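Long-range contacts in antitoxin HipB (Escherichia coli, PDB 4Z5H), which neutralises the toxin HipA and, as a homodimer, binds and bends operator DNA, repressing the hipBA promoter: residues A[3-7]-A[68-72]; A[29-35]-A[57-62]. The protein carries 1 engineered substitution. Numbering follows the deposited sequence.

Contact 1 of 2, residues A[3-7]-A[68-72]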
# COMPACT_ATOMS: atom_id res chain seq x y z
N GLN A 3 13.95 0.51 2.51
CA GLN A 3 14.05 1.68 1.66
C GLN A 3 12.69 2.28 1.31
O GLN A 3 11.68 1.64 1.45
CB GLN A 3 14.82 1.33 0.40
CG GLN A 3 15.96 0.37 0.67
CD GLN A 3 17.21 0.68 -0.09
OE1 GLN A 3 17.25 0.53 -1.30
NE2 GLN A 3 18.25 1.09 0.61
N LYS A 4 12.70 3.49 0.80
CA LYS A 4 11.52 4.08 0.22
C LYS A 4 11.06 3.29 -1.02
O LYS A 4 11.87 2.86 -1.82
CB LYS A 4 11.75 5.54 -0.12
CG LYS A 4 11.92 6.41 1.10
CD LYS A 4 12.32 7.81 0.74
CE LYS A 4 12.41 8.69 1.96
NZ LYS A 4 12.63 10.09 1.56
N ILE A 5 9.76 3.12 -1.11
CA ILE A 5 9.08 2.39 -2.16
C ILE A 5 8.11 3.30 -2.91
O ILE A 5 7.38 4.06 -2.30
CB ILE A 5 8.38 1.15 -1.57
CG1 ILE A 5 9.46 0.21 -1.01
CG2 ILE A 5 7.46 0.47 -2.58
CD1 ILE A 5 8.97 -0.84 -0.08
N TYR A 6 8.16 3.24 -4.24
CA TYR A 6 7.41 4.12 -5.11
C TYR A 6 6.42 3.46 -6.08
O TYR A 6 5.76 4.14 -6.80
CB TYR A 6 8.38 5.01 -5.89
CG TYR A 6 9.29 5.83 -5.02
CD1 TYR A 6 10.45 5.30 -4.51
CD2 TYR A 6 8.98 7.14 -4.72
CE1 TYR A 6 11.29 6.05 -3.73
CE2 TYR A 6 9.80 7.89 -3.93
CZ TYR A 6 10.96 7.34 -3.44
OH TYR A 6 11.77 8.07 -2.66
N SER A 7 6.36 2.15 -6.10
CA SER A 7 5.45 1.45 -6.99
C SER A 7 5.01 0.07 -6.51
O SER A 7 5.64 -0.55 -5.69
CB SER A 7 6.03 1.33 -8.40
OG SER A 7 7.03 0.35 -8.48
N LEU A 68 4.00 6.03 5.95
CA LEU A 68 4.24 7.07 4.99
C LEU A 68 5.52 7.83 5.30
O LEU A 68 6.00 7.83 6.40
CB LEU A 68 3.07 8.02 4.93
CG LEU A 68 1.70 7.39 4.71
CD1 LEU A 68 0.61 8.32 5.19
CD2 LEU A 68 1.50 6.99 3.28
N CYS A 69 6.05 8.47 4.28
CA CYS A 69 7.20 9.33 4.40
C CYS A 69 7.25 10.29 3.22
O CYS A 69 6.52 10.15 2.27
CB CYS A 69 8.50 8.53 4.47
SG CYS A 69 8.80 7.49 3.07
N ASP A 70 8.16 11.24 3.31
CA ASP A 70 8.36 12.18 2.23
C ASP A 70 8.94 11.49 1.01
O ASP A 70 9.76 10.61 1.11
CB ASP A 70 9.22 13.33 2.68
CG ASP A 70 8.60 14.09 3.83
OD1 ASP A 70 7.37 14.20 3.90
OD2 ASP A 70 9.35 14.56 4.68
N ALA A 71 8.48 11.90 -0.14
CA ALA A 71 8.95 11.39 -1.41
C ALA A 71 10.45 11.69 -1.65
O ALA A 71 11.16 10.91 -2.28
CB ALA A 71 8.09 11.93 -2.53
N LYS A 72 10.87 12.82 -1.09
CA LYS A 72 12.14 13.49 -1.34
C LYS A 72 12.25 14.04 -2.75
O LYS A 72 11.77 15.13 -3.04
CB LYS A 72 13.35 12.63 -1.00
CG LYS A 72 13.93 12.91 0.37
CD LYS A 72 15.42 12.57 0.47
CE LYS A 72 15.84 11.37 -0.39
NZ LYS A 72 15.24 10.07 0.01

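Contact 2 of 2, residues A[29-35]-A[57-62]. With nucleotides of chain B.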
# COMPACT_ATOMS: atom_id res chain seq x y z
N LEU A 29 1.92 -18.55 4.47
CA LEU A 29 1.41 -17.22 4.72
C LEU A 29 -0.10 -17.14 4.42
O LEU A 29 -0.87 -16.63 5.21
CB LEU A 29 2.18 -16.18 3.91
CG LEU A 29 3.69 -16.14 4.09
CD1 LEU A 29 4.30 -14.99 3.32
CD2 LEU A 29 4.06 -16.04 5.54
N ALA A 30 -0.49 -17.70 3.29
CA ALA A 30 -1.85 -17.65 2.83
C ALA A 30 -2.79 -18.31 3.84
O ALA A 30 -3.86 -17.81 4.08
CB ALA A 30 -1.98 -18.33 1.49
N LYS A 31 -2.36 -19.41 4.42
CA LYS A 31 -3.11 -20.09 5.45
C LYS A 31 -3.27 -19.27 6.71
O LYS A 31 -4.33 -19.21 7.28
CB LYS A 31 -2.44 -21.39 5.81
CG LYS A 31 -3.26 -22.28 6.70
CD LYS A 31 -2.84 -23.72 6.54
CE LYS A 31 -2.97 -24.48 7.85
NZ LYS A 31 -2.46 -25.86 7.65
N LYS A 32 -2.19 -18.63 7.11
CA LYS A 32 -2.16 -17.85 8.31
C LYS A 32 -3.19 -16.73 8.22
O LYS A 32 -3.87 -16.44 9.19
CB LYS A 32 -0.74 -17.31 8.52
CG LYS A 32 -0.52 -16.55 9.81
CD LYS A 32 0.94 -16.55 10.24
CE LYS A 32 1.79 -15.58 9.43
NZ LYS A 32 3.24 -15.54 9.76
N ILE A 33 -3.32 -16.12 7.06
CA ILE A 33 -4.20 -14.98 6.89
C ILE A 33 -5.53 -15.26 6.20
O ILE A 33 -6.27 -14.36 5.92
CB ILE A 33 -3.49 -13.81 6.18
CG1 ILE A 33 -3.01 -14.22 4.80
CG2 ILE A 33 -2.34 -13.29 7.03
CD1 ILE A 33 -2.29 -13.12 4.07
N GLY A 34 -5.81 -16.52 5.93
CA GLY A 34 -7.02 -16.90 5.25
C GLY A 34 -7.29 -16.40 3.85
O GLY A 34 -8.39 -16.02 3.54
N ILE A 35 -6.29 -16.44 2.99
CA ILE A 35 -6.46 -16.10 1.59
C ILE A 35 -5.81 -17.19 0.75
O ILE A 35 -5.14 -18.04 1.28
CB ILE A 35 -5.89 -14.72 1.21
CG1 ILE A 35 -4.36 -14.73 1.25
CG2 ILE A 35 -6.49 -13.63 2.07
CD1 ILE A 35 -3.74 -13.45 0.76
N LYS A 57 -3.10 -7.67 4.47
CA LYS A 57 -3.14 -9.01 5.00
C LYS A 57 -1.78 -9.71 4.87
O LYS A 57 -1.31 -10.30 5.81
CB LYS A 57 -4.24 -9.82 4.33
CG LYS A 57 -5.62 -9.42 4.79
CD LYS A 57 -6.70 -10.27 4.17
CE LYS A 57 -8.05 -9.95 4.78
NZ LYS A 57 -9.10 -10.68 4.07
N ILE A 58 -1.18 -9.60 3.70
CA ILE A 58 0.14 -10.14 3.44
C ILE A 58 1.18 -9.48 4.34
O ILE A 58 2.01 -10.14 4.91
CB ILE A 58 0.53 -10.08 1.95
CG1 ILE A 58 -0.41 -10.97 1.13
CG2 ILE A 58 1.95 -10.56 1.74
CD1 ILE A 58 -0.33 -10.77 -0.36
N LEU A 59 1.07 -8.17 4.52
CA LEU A 59 1.98 -7.45 5.37
C LEU A 59 1.92 -8.02 6.78
O LEU A 59 2.94 -8.27 7.35
CB LEU A 59 1.54 -6.00 5.48
CG LEU A 59 2.25 -4.81 4.88
CD1 LEU A 59 1.78 -3.53 5.54
CD2 LEU A 59 3.75 -4.89 4.78
N GLN A 60 0.72 -8.28 7.28
CA GLN A 60 0.54 -8.88 8.59
C GLN A 60 1.19 -10.27 8.67
O GLN A 60 1.88 -10.56 9.61
CB GLN A 60 -0.94 -9.00 8.94
CG GLN A 60 -1.16 -9.47 10.36
CD GLN A 60 -2.48 -10.19 10.59
OE1 GLN A 60 -3.22 -10.48 9.67
NE2 GLN A 60 -2.78 -10.45 11.84
N SER A 61 1.02 -11.07 7.63
CA SER A 61 1.58 -12.41 7.57
C SER A 61 3.10 -12.37 7.66
O SER A 61 3.68 -13.26 8.20
CB SER A 61 1.12 -13.18 6.33
OG SER A 61 1.84 -12.84 5.20
N LEU A 62 3.70 -11.31 7.14
CA LEU A 62 5.14 -11.15 7.10
C LEU A 62 5.68 -10.48 8.37
O LEU A 62 6.83 -10.15 8.44
CB LEU A 62 5.57 -10.39 5.85
CG LEU A 62 5.38 -11.03 4.46
CD1 LEU A 62 5.66 -10.03 3.35
CD2 LEU A 62 6.24 -12.26 4.29
P DA B 14 -9.12 -14.26 -1.49
OP1 DA B 14 -8.95 -13.75 -0.12
OP2 DA B 14 -7.97 -14.84 -2.20
O5' DA B 14 -10.28 -15.35 -1.52
C5' DA B 14 -11.59 -15.06 -1.02
C4' DA B 14 -12.64 -15.89 -1.72
O4' DA B 14 -12.71 -15.50 -3.10
C3' DA B 14 -12.36 -17.39 -1.75
O3' DA B 14 -12.95 -18.07 -0.64
C2' DA B 14 -13.09 -17.84 -3.00
C1' DA B 14 -13.07 -16.62 -3.90
N9 DA B 14 -12.13 -16.70 -5.02
C8 DA B 14 -10.80 -16.36 -5.05
N7 DA B 14 -10.24 -16.54 -6.22
C5 DA B 14 -11.26 -17.04 -7.01
C6 DA B 14 -11.31 -17.44 -8.36
N6 DA B 14 -10.27 -17.39 -9.18
N1 DA B 14 -12.49 -17.88 -8.83
C2 DA B 14 -13.54 -17.93 -8.01
N3 DA B 14 -13.62 -17.59 -6.72
C4 DA B 14 -12.43 -17.14 -6.28
O HOH W 1 -8.78 -13.46 5.36

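Contact 1 of 2, residues A[3-7]-A[68-72]
Two side chains from the N-terminal loop reach out to backbone carbonyls at the other end of the chain. Lys4, almost fully extended, places its NZ 3.0 Å from Asp70 O and donates a hydrogen bond there; the bond goes to the main chain, and the side chain of Asp70 comes no nearer than 4.8 Å to segment 3-7. Tyr6 does the same one residue further on: OH donates to Ala71 O at 2.9 Å, with that oxygen at the ring edge and near the ring plane. The backbones themselves stay apart, the nearest CA atoms being those of Lys4 and Ala71 at 7.9 Å, and both hydrogen bonds between the segments come from side chains.

Strand 64-70 is committed to the dimer: Leu68, Cys69 and Asp70 run in an antiparallel ladder with a strand of the second subunit, giving a sheet that spans the interface. Ile5, between the two reaching residues, turns away from this contact, onto helix 8-21 and Phe56 of the second subunit. Ser7 is the N-cap of helix 8-21, its OG bonded to Gln10 N.

Apolar contact is sparse: the aliphatic part of Lys4 lies on Cys69, with CG 3.8 Å from SG. As for charge, Lys4 NZ and Lys72 NZ stand 3.0 Å apart, two like-charged donors with no hydrogen bond between them, at the exposed C-terminal end of the model.

Contact 2 of 2, residues A[29-35]-A[57-62]
This is helix-on-helix packing inside the HTH cro/C1-type domain: helix 26-33, the helix preceding recognition helix 37-45 in the helix-turn-helix motif, lies across the C-terminal part of helix 52-61. The segment axes come within 9.2 Å at an angle of 108°. Ile33 is a knob in the hole formed by Lys57, Ile58, Gln60 and Ser61, with CG2 3.4 Å from Lys57 O. Leu29 CD1 meets Leu62 CD2 at 3.5 Å, while Ile35 CD1 rests 4.2 Å from Ile58 CG1. Gly34, at positive phi, is the first residue to leave helical geometry after helix 26-33, in a Schellman motif; Ile35 CG2 then comes 3.3 Å from OP1 of DA14 in DNA chain B. Polar links flank the apolar part: Lys32 NZ donates to Ser61 O at 2.8 Å, and a water bridges Ile33 O (2.7 Å) and Lys57 NZ (3.1 Å). Lysine ammonium groups thus serve backbone and water at the margins, while aliphatic side chains pack the helices together and Ile35 carries the packing up to a DNA phosphate.

Overall arrangement
The two contacts lie on opposite sides of the chain's centre, their centres 24 Å apart, and do not touch. Contact 2 is nested in sequence within the long loop that contact 1 closes. It is partly buried and joins two helices of the DNA-binding domain through aliphatic packing, whereas contact 1 is a surface contact tying an irregular N-terminal loop to the end of a strand, mostly by side-chain donors on carbonyls. No element is common to both, but helix 52-61 leads straight into strand 64-70. Contact 2 approaches the DNA; contact 1 lies at the dimer interface, its nearest atom about 14 Å from the bound nucleic acid.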